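Local coordinates for protein poly-beta-hydroxybuterate polymerase (PDB 5T6O) that probably acts as an acyltransferase, this chain being the catalytic domain of a class I synthase that makes polyhydroxybutyrate without a template, at residues Y275-V283 against S306-N314. The protein carries 1 engineered substitution. Numbering follows the deposited sequence.
Sequences YGSREDHIV and SGHIAGVIN. With SO4 (sulfate ion), chain B.
His-308 turns the edge of its imidazole to Asp-280: ND1 donates to OD2 over 2.8 Å, nearly straight at 168°. The carboxylate oxygen lies in the ring plane, whereas the ring nitrogen approaches the syn side of OD2 somewhat out of the carboxylate plane, and the two planes stand 61° apart. Ile-282 lies across one face of the same ring, its CB 4.1 Å from the centroid in a CH-pi contact, and its CD1 comes down over the same face to within 3.7 Å of CD2 of His-308. A branched aliphatic chain suits this place, offering the ring a broad apolar surface with no competing polar atom.

Asp-280 is held in turn by its own loop. With CG anti to the backbone N (chi1 -171°), OD1 swings back to accept from the amides of Ile-282 and Val-283, both on one face of the carboxylate, making an Asx turn within an Asx motif. A water donates to OD2 and to His-308 O while accepting from Ser-277 OG. An acid following strand 272-277 and a histidine following strand 299-304 occupy the positions where alpha/beta hydrolases usually carry the acid and histidine of their triad.

The acid's loop is anchored by Glu-279 N, which donates to Ser-306 O at 2.9 Å from within the type I turn of Ser-277 to Asp-280. Ser-277, small enough to face the helix 308-312, receives a bond from Tyr-275 OH, 2.6 Å from its OG; because Gly-311 has no side chain, its CA can approach that OG to 3.4 Å. Trp-347 stacks on the ring of Tyr-275. Extended Arg-278 grips a sulfate, probably from the crystallisation liquor, through NE and NH2, NE reaching O3 at 2.8 Å, and forms a salt bridge with Asp-163 of another subunit.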
ATOM      1  N   TYR A 275      -1.020  12.987  19.706  1.00 25.57           N
ATOM      2  CA  TYR A 275      -1.612  13.595  18.524  1.00 28.21           C
ATOM      3  C   TYR A 275      -0.877  13.123  17.272  1.00 22.68           C
ATOM      4  O   TYR A 275       0.354  13.040  17.252  1.00 21.96           O
ATOM      5  CB  TYR A 275      -1.586  15.156  18.588  1.00 28.10           C
ATOM      6  CG  TYR A 275      -1.972  15.707  17.249  1.00 28.30           C
ATOM      7  CD1 TYR A 275      -3.310  15.858  16.904  1.00 25.19           C
ATOM      8  CD2 TYR A 275      -1.005  15.991  16.283  1.00 26.38           C
ATOM      9  CE1 TYR A 275      -3.672  16.289  15.646  1.00 24.51           C
ATOM     10  CE2 TYR A 275      -1.367  16.419  15.025  1.00 23.17           C
ATOM     11  CZ  TYR A 275      -2.698  16.553  14.715  1.00 26.16           C
ATOM     12  OH  TYR A 275      -3.043  16.956  13.454  1.00 23.30           O
ATOM     13  N   GLY A 276      -1.627  12.859  16.209  1.00 21.99           N
ATOM     14  CA  GLY A 276      -1.028  12.644  14.904  1.00 23.28           C
ATOM     15  C   GLY A 276      -1.924  13.210  13.818  1.00 24.02           C
ATOM     16  O   GLY A 276      -3.100  13.494  14.047  1.00 26.36           O
ATOM     17  N   SER A 277      -1.352  13.366  12.621  1.00 23.91           N
ATOM     18  CA  SER A 277      -2.076  13.897  11.469  1.00 22.82           C
ATOM     19  C   SER A 277      -2.278  12.809  10.412  1.00 23.97           C
ATOM     20  O   SER A 277      -1.357  12.044  10.103  1.00 23.94           O
ATOM     21  CB  SER A 277      -1.336  15.090  10.857  1.00 23.32           C
ATOM     22  OG  SER A 277      -1.254  16.177  11.772  1.00 23.83           O
ATOM     23  N   ARG A 278      -3.477  12.762   9.833  1.00 23.60           N
ATOM     24  CA  ARG A 278      -3.854  11.583   9.050  1.00 23.47           C
ATOM     25  C   ARG A 278      -3.022  11.419   7.774  1.00 29.12           C
ATOM     26  O   ARG A 278      -2.696  10.287   7.387  1.00 25.83           O
ATOM     27  CB  ARG A 278      -5.334  11.634   8.699  1.00 24.46           C
ATOM     28  CG  ARG A 278      -5.745  10.361   7.992  1.00 29.83           C
ATOM     29  CD  ARG A 278      -7.227  10.201   7.964  1.00 30.83           C
ATOM     30  NE  ARG A 278      -7.569   8.947   7.316  1.00 32.18           N
ATOM     31  CZ  ARG A 278      -8.808   8.619   6.988  1.00 29.48           C
ATOM     32  NH1 ARG A 278      -9.795   9.466   7.264  1.00 26.03           N
ATOM     33  NH2 ARG A 278      -9.055   7.461   6.385  1.00 27.39           N
ATOM     34  N   GLU A 279      -2.716  12.512   7.072  1.00 24.39           N
ATOM     35  CA  GLU A 279      -1.952  12.418   5.829  1.00 22.61           C
ATOM     36  C   GLU A 279      -0.461  12.672   6.048  1.00 25.00           C
ATOM     37  O   GLU A 279       0.257  12.987   5.092  1.00 29.53           O
ATOM     38  CB  GLU A 279      -2.484  13.392   4.780  1.00 25.21           C
ATOM     39  CG  GLU A 279      -4.008  13.457   4.654  1.00 33.30           C
ATOM     40  CD  GLU A 279      -4.692  12.135   4.328  1.00 43.59           C
ATOM     41  OE1 GLU A 279      -4.067  11.225   3.734  1.00 42.58           O
ATOM     42  OE2 GLU A 279      -5.894  12.020   4.659  1.00 50.23           O
ATOM     43  N   ASP A 280       0.006  12.558   7.284  1.00 24.70           N
ATOM     44  CA  ASP A 280       1.407  12.799   7.615  1.00 26.51           C
ATOM     45  C   ASP A 280       2.227  11.594   7.167  1.00 28.99           C
ATOM     46  O   ASP A 280       1.992  10.481   7.640  1.00 28.99           O
ATOM     47  CB  ASP A 280       1.524  13.025   9.124  1.00 27.76           C
ATOM     48  CG  ASP A 280       2.896  13.508   9.563  1.00 27.09           C
ATOM     49  OD1 ASP A 280       3.878  13.377   8.803  1.00 26.20           O
ATOM     50  OD2 ASP A 280       2.975  14.016  10.703  1.00 25.59           O
ATOM     51  N   HIS A 281       3.176  11.805   6.253  1.00 27.19           N
ATOM     52  CA  HIS A 281       4.045  10.724   5.793  1.00 31.65           C
ATOM     53  C   HIS A 281       5.464  10.860   6.310  1.00 33.43           C
ATOM     54  O   HIS A 281       6.335  10.076   5.929  1.00 34.59           O
ATOM     55  CB  HIS A 281       4.022  10.653   4.272  1.00 33.77           C
ATOM     56  CG  HIS A 281       2.658  10.361   3.740  1.00 37.36           C
ATOM     57  ND1 HIS A 281       1.975   9.207   4.061  1.00 45.35           N
ATOM     58  CD2 HIS A 281       1.820  11.097   2.975  1.00 40.31           C
ATOM     59  CE1 HIS A 281       0.785   9.229   3.487  1.00 47.93           C
ATOM     60  NE2 HIS A 281       0.667  10.364   2.821  1.00 49.45           N
ATOM     61  N   ILE A 282       5.707  11.833   7.173  1.00 27.95           N
ATOM     62  CA  ILE A 282       6.960  11.936   7.909  1.00 28.83           C
ATOM     63  C   ILE A 282       6.863  11.206   9.240  1.00 30.23           C
ATOM     64  O   ILE A 282       7.751  10.432   9.612  1.00 29.73           O
ATOM     65  CB  ILE A 282       7.313  13.429   8.082  1.00 30.92           C
ATOM     66  CG1 ILE A 282       7.622  14.037   6.714  1.00 35.37           C
ATOM     67  CG2 ILE A 282       8.484  13.616   9.023  1.00 28.69           C
ATOM     68  CD1 ILE A 282       7.830  15.518   6.746  1.00 43.12           C
ATOM     69  N   VAL A 283       5.761  11.419   9.950  1.00 25.93           N
ATOM     70  CA  VAL A 283       5.376  10.638  11.120  1.00 26.14           C
ATOM     71  C   VAL A 283       4.023  10.011  10.790  1.00 27.13           C
ATOM     72  O   VAL A 283       2.986  10.649  11.023  1.00 25.14           O
ATOM     73  CB  VAL A 283       5.307  11.520  12.381  1.00 26.05           C
ATOM     74  CG1 VAL A 283       4.869  10.720  13.601  1.00 26.11           C
ATOM     75  CG2 VAL A 283       6.654  12.210  12.652  1.00 24.92           C
ATOM     76  N   SER A 306      -5.152  16.112   7.441  1.00 23.76           N
ATOM     77  CA  SER A 306      -4.124  16.710   6.582  1.00 24.09           C
ATOM     78  C   SER A 306      -2.698  16.295   6.959  1.00 24.62           C
ATOM     79  O   SER A 306      -2.497  15.302   7.668  1.00 24.78           O
ATOM     80  CB  SER A 306      -4.253  18.245   6.555  1.00 26.13           C
ATOM     81  OG  SER A 306      -3.592  18.780   5.411  1.00 25.14           O
ATOM     82  N   GLY A 307      -1.707  17.036   6.453  1.00 24.79           N
ATOM     83  CA  GLY A 307      -0.324  16.594   6.431  1.00 22.00           C
ATOM     84  C   GLY A 307       0.459  16.908   7.699  1.00 25.30           C
ATOM     85  O   GLY A 307      -0.086  17.307   8.730  1.00 25.02           O
ATOM     86  N   HIS A 308       1.785  16.733   7.591  1.00 26.29           N
ATOM     87  CA  HIS A 308       2.685  16.840   8.739  1.00 22.73           C
ATOM     88  C   HIS A 308       2.542  18.186   9.446  1.00 27.84           C
ATOM     89  O   HIS A 308       2.322  18.243  10.663  1.00 24.17           O
ATOM     90  CB  HIS A 308       4.126  16.618   8.259  1.00 23.62           C
ATOM     91  CG  HIS A 308       5.157  16.667   9.346  1.00 24.53           C
ATOM     92  ND1 HIS A 308       5.152  15.804  10.423  1.00 27.94           N
ATOM     93  CD2 HIS A 308       6.241  17.466   9.508  1.00 26.71           C
ATOM     94  CE1 HIS A 308       6.185  16.074  11.204  1.00 34.97           C
ATOM     95  NE2 HIS A 308       6.862  17.078  10.671  1.00 26.69           N
ATOM     96  N   ILE A 309       2.689  19.283   8.709  1.00 22.26           N
ATOM     97  CA  ILE A 309       2.580  20.604   9.335  1.00 23.70           C
ATOM     98  C   ILE A 309       1.160  21.145   9.242  1.00 23.08           C
ATOM     99  O   ILE A 309       0.641  21.698  10.213  1.00 23.83           O
ATOM    100  CB  ILE A 309       3.585  21.596   8.714  1.00 24.73           C
ATOM    101  CG1 ILE A 309       5.024  21.127   8.951  1.00 24.75           C
ATOM    102  CG2 ILE A 309       3.365  23.001   9.298  1.00 23.21           C
ATOM    103  CD1 ILE A 309       5.383  20.970  10.421  1.00 26.16           C
ATOM    104  N   ALA A 310       0.515  21.006   8.083  1.00 24.12           N
ATOM    105  CA  ALA A 310      -0.851  21.517   7.947  1.00 24.36           C
ATOM    106  C   ALA A 310      -1.770  20.952   9.027  1.00 25.12           C
ATOM    107  O   ALA A 310      -2.653  21.654   9.529  1.00 25.19           O
ATOM    108  CB  ALA A 310      -1.404  21.196   6.556  1.00 23.26           C
ATOM    109  N   GLY A 311      -1.566  19.691   9.413  1.00 23.86           N
ATOM    110  CA  GLY A 311      -2.452  19.091  10.399  1.00 22.74           C
ATOM    111  C   GLY A 311      -2.208  19.608  11.806  1.00 23.98           C
ATOM    112  O   GLY A 311      -3.155  19.841  12.562  1.00 25.56           O
ATOM    113  N   VAL A 312      -0.937  19.774  12.186  0.50 25.87           N
ATOM    114  CA  VAL A 312      -0.635  20.238  13.536  0.50 26.38           C
ATOM    115  C   VAL A 312      -0.912  21.726  13.666  0.50 28.84           C
ATOM    116  O   VAL A 312      -1.506  22.176  14.652  0.50 27.09           O
ATOM    117  CB  VAL A 312       0.820  19.899  13.923  0.50 27.35           C
ATOM    118  CG1 VAL A 312       1.010  18.429  13.947  0.50 29.85           C
ATOM    119  CG2 VAL A 312       1.825  20.521  12.965  0.50 29.69           C
ATOM    120  N   ILE A 313      -0.499  22.511  12.678  1.00 23.20           N
ATOM    121  CA  ILE A 313      -0.655  23.966  12.744  1.00 23.45           C
ATOM    122  C   ILE A 313      -1.982  24.295  12.074  1.00 26.70           C
ATOM    123  O   ILE A 313      -2.042  24.663  10.893  1.00 29.62           O
ATOM    124  CB  ILE A 313       0.531  24.699  12.090  1.00 25.55           C
ATOM    125  CG1 ILE A 313       1.859  24.259  12.723  1.00 24.74           C
ATOM    126  CG2 ILE A 313       0.337  26.234  12.172  1.00 26.88           C
ATOM    127  CD1 ILE A 313       1.894  24.293  14.258  1.00 30.05           C
ATOM    128  N   ASN A 314      -3.078  24.142  12.831  1.00 24.81           N
ATOM    129  CA  ASN A 314      -4.426  24.412  12.330  1.00 23.89           C
ATOM    130  C   ASN A 314      -5.159  25.234  13.380  1.00 25.20           C
ATOM    131  O   ASN A 314      -5.914  24.685  14.194  1.00 27.26           O
ATOM    132  CB  ASN A 314      -5.177  23.111  12.018  1.00 28.32           C
ATOM    133  CG  ASN A 314      -6.540  23.366  11.420  1.00 34.07           C
ATOM    134  OD1 ASN A 314      -6.766  24.412  10.796  1.00 31.63           O
ATOM    135  ND2 ASN A 314      -7.472  22.428  11.622  1.00 27.50           N
TER
HETATM  136  S   SO4 B 601      -5.816   5.779   6.350  1.00 59.50           S
HETATM  137  O1  SO4 B 601      -7.244   5.540   6.548  1.00 64.49           O
HETATM  138  O2  SO4 B 601      -5.427   5.206   5.061  1.00 67.24           O
HETATM  139  O3  SO4 B 601      -5.545   7.217   6.331  1.00 57.87           O
HETATM  140  O4  SO4 B 601      -5.064   5.135   7.430  1.00 45.10           O
HETATM  141  O   HOH W   1       1.507  16.075  11.977  1.00 29.95           O
HETATM  142  O   HOH W   2      -7.002  14.025   6.268  1.00 28.98           O